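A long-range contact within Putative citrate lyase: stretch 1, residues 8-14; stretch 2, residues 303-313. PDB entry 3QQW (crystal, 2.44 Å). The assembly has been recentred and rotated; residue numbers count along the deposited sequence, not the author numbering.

Stretch 1, residues 8-14: PNDALFA
Stretch 2, residues 303-313: TYRYFWEVLQK

Stretch 2 is a regular helix from Tyr304 to Lys313 that continues later in the chain, with phi near -65° and psi mostly between -30° and -55°. Its i to i+4 ladder includes Trp308 N to Tyr304 O at 2.9 Å and Gln312 N to Trp308 O at 3.0 Å. Stretch 1 holds a short, weakly bonded helix of about Asn9 to Leu12, with Leu12 N bonded to Pro8 O at 3.0 Å, before the chain extends at Phe13 (-123/88) and Ala14 (-144/64). The register runs antiparallel, since Asn9 CA lies 7.3 Å from Trp308 CA, while Phe13 CA, later in its stretch, lies 7.2 Å from the earlier Arg305 CA.

Trp308 organises one end of the contact. With chi1 t (178°) and chi2 -133°, its indole is engaged in two ways. Asn9 points its CB toward the helix and sets it over one face: the atom sits 3.9 Å from the centroid of the six-membered ring, 14° off the normal, a CH-pi contact that needs nothing beyond CB, where the Asn9 model ends. At the ring edge, Trp308 NE1 donates a hydrogen bond to Asp10 OD1 at 2.8 Å and 158°. Asp10 leaves its backbone sideways, but chi1 m (-77°) and chi2 -42° bring OD1 to the edge of the indole, near its plane, where the N-H points. Gln312 (m, t, chi3 -61°) lies one turn on; its OE1 is 3.1 Å from Trp308 NE1, but the angle is too poor for a hydrogen bond.

Phe13 makes the contact at the other end. Its CB points toward the helix, and chi1 m (-38°) with chi2 -55° carries CZ to 3.4 Å from Tyr304 CB, a close apolar contact met obliquely by the ring. Phe13 CE2 also reaches within 4.2 Å of Arg305 N. The two stretches bury 286 Å² between them, both sides summed.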

ATOM      1  N   PRO C   8      35.522  -2.963  19.044  1.00109.47           N
ATOM      2  CA  PRO C   8      34.499  -3.974  18.648  1.00105.39           C
ATOM      3  C   PRO C   8      33.524  -3.476  17.577  1.00104.62           C
ATOM      4  O   PRO C   8      33.226  -2.282  17.518  1.00104.46           O
ATOM      5  CB  PRO C   8      33.746  -4.293  19.952  1.00104.89           C
ATOM      6  CG  PRO C   8      33.988  -3.141  20.835  1.00111.46           C
ATOM      7  CD  PRO C   8      35.288  -2.474  20.423  1.00110.94           C
ATOM      8  N   ASN C   9      33.015  -4.413  16.748  1.00 96.94           N
ATOM      9  CA  ASN C   9      32.078  -4.166  15.654  1.00 94.38           C
ATOM     10  C   ASN C   9      30.803  -3.420  16.131  1.00 95.09           C
ATOM     11  O   ASN C   9      30.278  -2.584  15.398  1.00 93.14           O
ATOM     12  CB  ASN C   9      31.718  -5.483  14.979  1.00 91.85           C
ATOM     13  N   ASP C  10      30.359  -3.672  17.377  1.00 91.26           N
ATOM     14  CA  ASP C  10      29.189  -3.007  17.962  1.00 89.39           C
ATOM     15  C   ASP C  10      29.501  -1.551  18.380  1.00 95.38           C
ATOM     16  O   ASP C  10      28.689  -0.664  18.130  1.00 94.20           O
ATOM     17  CB  ASP C  10      28.634  -3.808  19.157  1.00 89.32           C
ATOM     18  CG  ASP C  10      27.805  -5.041  18.778  1.00101.42           C
ATOM     19  OD1 ASP C  10      26.980  -4.946  17.816  1.00100.22           O
ATOM     20  OD2 ASP C  10      27.937  -6.080  19.465  1.00108.45           O
ATOM     21  N   ALA C  11      30.663  -1.308  19.013  1.00 94.89           N
ATOM     22  CA  ALA C  11      31.052   0.036  19.453  1.00 96.29           C
ATOM     23  C   ALA C  11      31.527   0.930  18.273  1.00102.28           C
ATOM     24  O   ALA C  11      31.514   2.156  18.396  1.00102.97           O
ATOM     25  CB  ALA C  11      32.124  -0.057  20.517  1.00 98.86           C
ATOM     26  N   LEU C  12      31.899   0.324  17.127  1.00 99.36           N
ATOM     27  CA  LEU C  12      32.358   1.047  15.940  1.00101.48           C
ATOM     28  C   LEU C  12      31.197   1.626  15.082  1.00105.09           C
ATOM     29  O   LEU C  12      31.450   2.548  14.297  1.00105.94           O
ATOM     30  CB  LEU C  12      33.243   0.140  15.076  1.00102.76           C
ATOM     31  N   PHE C  13      29.946   1.104  15.215  1.00 99.74           N
ATOM     32  CA  PHE C  13      28.797   1.623  14.445  1.00 98.78           C
ATOM     33  C   PHE C  13      27.657   2.074  15.378  1.00103.06           C
ATOM     34  O   PHE C  13      26.751   1.286  15.698  1.00100.39           O
ATOM     35  CB  PHE C  13      28.278   0.606  13.400  1.00 98.57           C
ATOM     36  CG  PHE C  13      29.317  -0.222  12.682  1.00101.64           C
ATOM     37  CD1 PHE C  13      30.362   0.383  11.997  1.00107.97           C
ATOM     38  CD2 PHE C  13      29.202  -1.605  12.617  1.00101.96           C
ATOM     39  CE1 PHE C  13      31.304  -0.379  11.320  1.00110.64           C
ATOM     40  CE2 PHE C  13      30.145  -2.367  11.937  1.00106.30           C
ATOM     41  CZ  PHE C  13      31.190  -1.751  11.300  1.00107.90           C
ATOM     42  N   ALA C  14      27.712   3.356  15.816  1.00102.55           N
ATOM     43  CA  ALA C  14      26.712   3.931  16.726  1.00101.40           C
ATOM     44  C   ALA C  14      26.380   5.437  16.447  1.00105.99           C
ATOM     45  O   ALA C  14      26.601   6.312  17.291  1.00106.90           O
ATOM     46  CB  ALA C  14      27.145   3.735  18.174  1.00102.67           C
ATOM     47  N   THR C 303      27.716  -0.616   4.723  1.00 83.35           N
ATOM     48  CA  THR C 303      28.108  -1.910   4.167  1.00 83.31           C
ATOM     49  C   THR C 303      28.570  -2.884   5.274  1.00 86.27           C
ATOM     50  O   THR C 303      28.123  -4.030   5.282  1.00 84.16           O
ATOM     51  CB  THR C 303      29.188  -1.743   3.097  1.00 89.14           C
ATOM     52  N   TYR C 304      29.453  -2.442   6.198  1.00 83.22           N
ATOM     53  CA  TYR C 304      29.971  -3.281   7.294  1.00 82.38           C
ATOM     54  C   TYR C 304      28.850  -3.663   8.293  1.00 83.71           C
ATOM     55  O   TYR C 304      28.869  -4.773   8.846  1.00 81.71           O
ATOM     56  CB  TYR C 304      31.136  -2.584   8.019  1.00 85.27           C
ATOM     57  N   ARG C 305      27.862  -2.753   8.484  1.00 78.37           N
ATOM     58  CA  ARG C 305      26.704  -2.943   9.348  1.00 74.88           C
ATOM     59  C   ARG C 305      25.834  -4.097   8.808  1.00 77.09           C
ATOM     60  O   ARG C 305      25.252  -4.831   9.614  1.00 75.26           O
ATOM     61  CB  ARG C 305      25.901  -1.641   9.477  1.00 73.33           C
ATOM     62  N   TYR C 306      25.807  -4.294   7.455  1.00 73.29           N
ATOM     63  CA  TYR C 306      25.080  -5.392   6.791  1.00 71.75           C
ATOM     64  C   TYR C 306      25.746  -6.729   7.095  1.00 73.14           C
ATOM     65  O   TYR C 306      25.087  -7.651   7.571  1.00 71.29           O
ATOM     66  CB  TYR C 306      24.980  -5.178   5.253  1.00 74.89           C
ATOM     67  CG  TYR C 306      24.645  -6.432   4.459  1.00 77.56           C
ATOM     68  CD1 TYR C 306      23.341  -6.920   4.403  1.00 78.27           C
ATOM     69  CD2 TYR C 306      25.628  -7.122   3.753  1.00 79.89           C
ATOM     70  CE1 TYR C 306      23.028  -8.077   3.681  1.00 79.46           C
ATOM     71  CE2 TYR C 306      25.328  -8.279   3.028  1.00 80.67           C
ATOM     72  CZ  TYR C 306      24.026  -8.752   2.993  1.00 86.11           C
ATOM     73  OH  TYR C 306      23.730  -9.893   2.286  1.00 85.43           O
ATOM     74  N   PHE C 307      27.054  -6.828   6.805  1.00 70.16           N
ATOM     75  CA  PHE C 307      27.843  -8.040   7.000  1.00 69.45           C
ATOM     76  C   PHE C 307      27.881  -8.411   8.487  1.00 70.66           C
ATOM     77  O   PHE C 307      27.899  -9.600   8.795  1.00 70.03           O
ATOM     78  CB  PHE C 307      29.243  -7.885   6.399  1.00 73.51           C
ATOM     79  N   TRP C 308      27.799  -7.410   9.391  1.00 65.37           N
ATOM     80  CA  TRP C 308      27.769  -7.638  10.835  1.00 64.23           C
ATOM     81  C   TRP C 308      26.435  -8.279  11.247  1.00 66.60           C
ATOM     82  O   TRP C 308      26.418  -9.163  12.112  1.00 65.61           O
ATOM     83  CB  TRP C 308      28.024  -6.332  11.615  1.00 63.21           C
ATOM     84  CG  TRP C 308      27.959  -6.450  13.110  1.00 63.03           C
ATOM     85  CD1 TRP C 308      27.298  -5.613  13.961  1.00 64.81           C
ATOM     86  CD2 TRP C 308      28.550  -7.475  13.933  1.00 62.86           C
ATOM     87  NE1 TRP C 308      27.452  -6.038  15.264  1.00 63.69           N
ATOM     88  CE2 TRP C 308      28.213  -7.181  15.274  1.00 65.85           C
ATOM     89  CE3 TRP C 308      29.310  -8.626  13.665  1.00 65.40           C
ATOM     90  CZ2 TRP C 308      28.622  -7.987  16.343  1.00 65.37           C
ATOM     91  CZ3 TRP C 308      29.728  -9.414  14.726  1.00 67.14           C
ATOM     92  CH2 TRP C 308      29.388  -9.092  16.047  1.00 66.68           C
ATOM     93  N   GLU C 309      25.331  -7.841  10.603  1.00 61.95           N
ATOM     94  CA  GLU C 309      23.984  -8.370  10.800  1.00 58.74           C
ATOM     95  C   GLU C 309      23.945  -9.836  10.367  1.00 61.73           C
ATOM     96  O   GLU C 309      23.407 -10.663  11.110  1.00 61.36           O
ATOM     97  CB  GLU C 309      22.941  -7.549  10.013  1.00 58.95           C
ATOM     98  CG  GLU C 309      22.507  -6.232  10.638  1.00 69.95           C
ATOM     99  CD  GLU C 309      21.701  -5.293   9.747  1.00 87.62           C
ATOM    100  OE1 GLU C 309      21.862  -5.343   8.504  1.00 98.13           O
ATOM    101  OE2 GLU C 309      20.938  -4.471  10.301  1.00 56.66           O
ATOM    102  N   VAL C 310      24.575 -10.163   9.204  1.00 57.85           N
ATOM    103  CA  VAL C 310      24.662 -11.523   8.637  1.00 58.40           C
ATOM    104  C   VAL C 310      25.419 -12.464   9.612  1.00 64.74           C
ATOM    105  O   VAL C 310      24.943 -13.571   9.883  1.00 64.06           O
ATOM    106  CB  VAL C 310      25.311 -11.533   7.218  1.00 63.94           C
ATOM    107  CG1 VAL C 310      25.470 -12.962   6.676  1.00 64.42           C
ATOM    108  CG2 VAL C 310      24.514 -10.671   6.239  1.00 62.62           C
ATOM    109  N   LEU C 311      26.573 -12.011  10.146  1.00 62.83           N
ATOM    110  CA  LEU C 311      27.382 -12.813  11.066  1.00 64.27           C
ATOM    111  C   LEU C 311      26.621 -13.069  12.362  1.00 65.92           C
ATOM    112  O   LEU C 311      26.687 -14.181  12.901  1.00 66.05           O
ATOM    113  CB  LEU C 311      28.750 -12.161  11.355  1.00 66.77           C
ATOM    114  N   GLN C 312      25.867 -12.056  12.834  1.00 59.82           N
ATOM    115  CA  GLN C 312      25.082 -12.162  14.058  1.00 56.84           C
ATOM    116  C   GLN C 312      23.884 -13.097  13.841  1.00 57.31           C
ATOM    117  O   GLN C 312      23.574 -13.891  14.727  1.00 54.91           O
ATOM    118  CB  GLN C 312      24.636 -10.782  14.516  1.00 57.92           C
ATOM    119  CG  GLN C 312      25.690 -10.024  15.330  1.00 73.70           C
ATOM    120  CD  GLN C 312      25.202  -8.662  15.784  1.00 87.91           C
ATOM    121  OE1 GLN C 312      24.876  -7.781  14.976  1.00 80.31           O
ATOM    122  NE2 GLN C 312      25.180  -8.450  17.094  1.00 84.79           N
ATOM    123  N   LYS C 313      23.253 -13.043  12.628  1.00 53.32           N
ATOM    124  CA  LYS C 313      22.146 -13.913  12.210  1.00 50.45           C
ATOM    125  C   LYS C 313      22.628 -15.371  12.207  1.00 55.96           C
ATOM    126  O   LYS C 313      21.931 -16.234  12.728  1.00 57.11           O
ATOM    127  CB  LYS C 313      21.637 -13.490  10.819  1.00 51.30           C
ATOM    128  CG  LYS C 313      20.303 -14.065  10.360  1.00 52.13           C
ATOM    129  CD  LYS C 313      19.892 -13.461   9.007  1.00 49.56           C
TER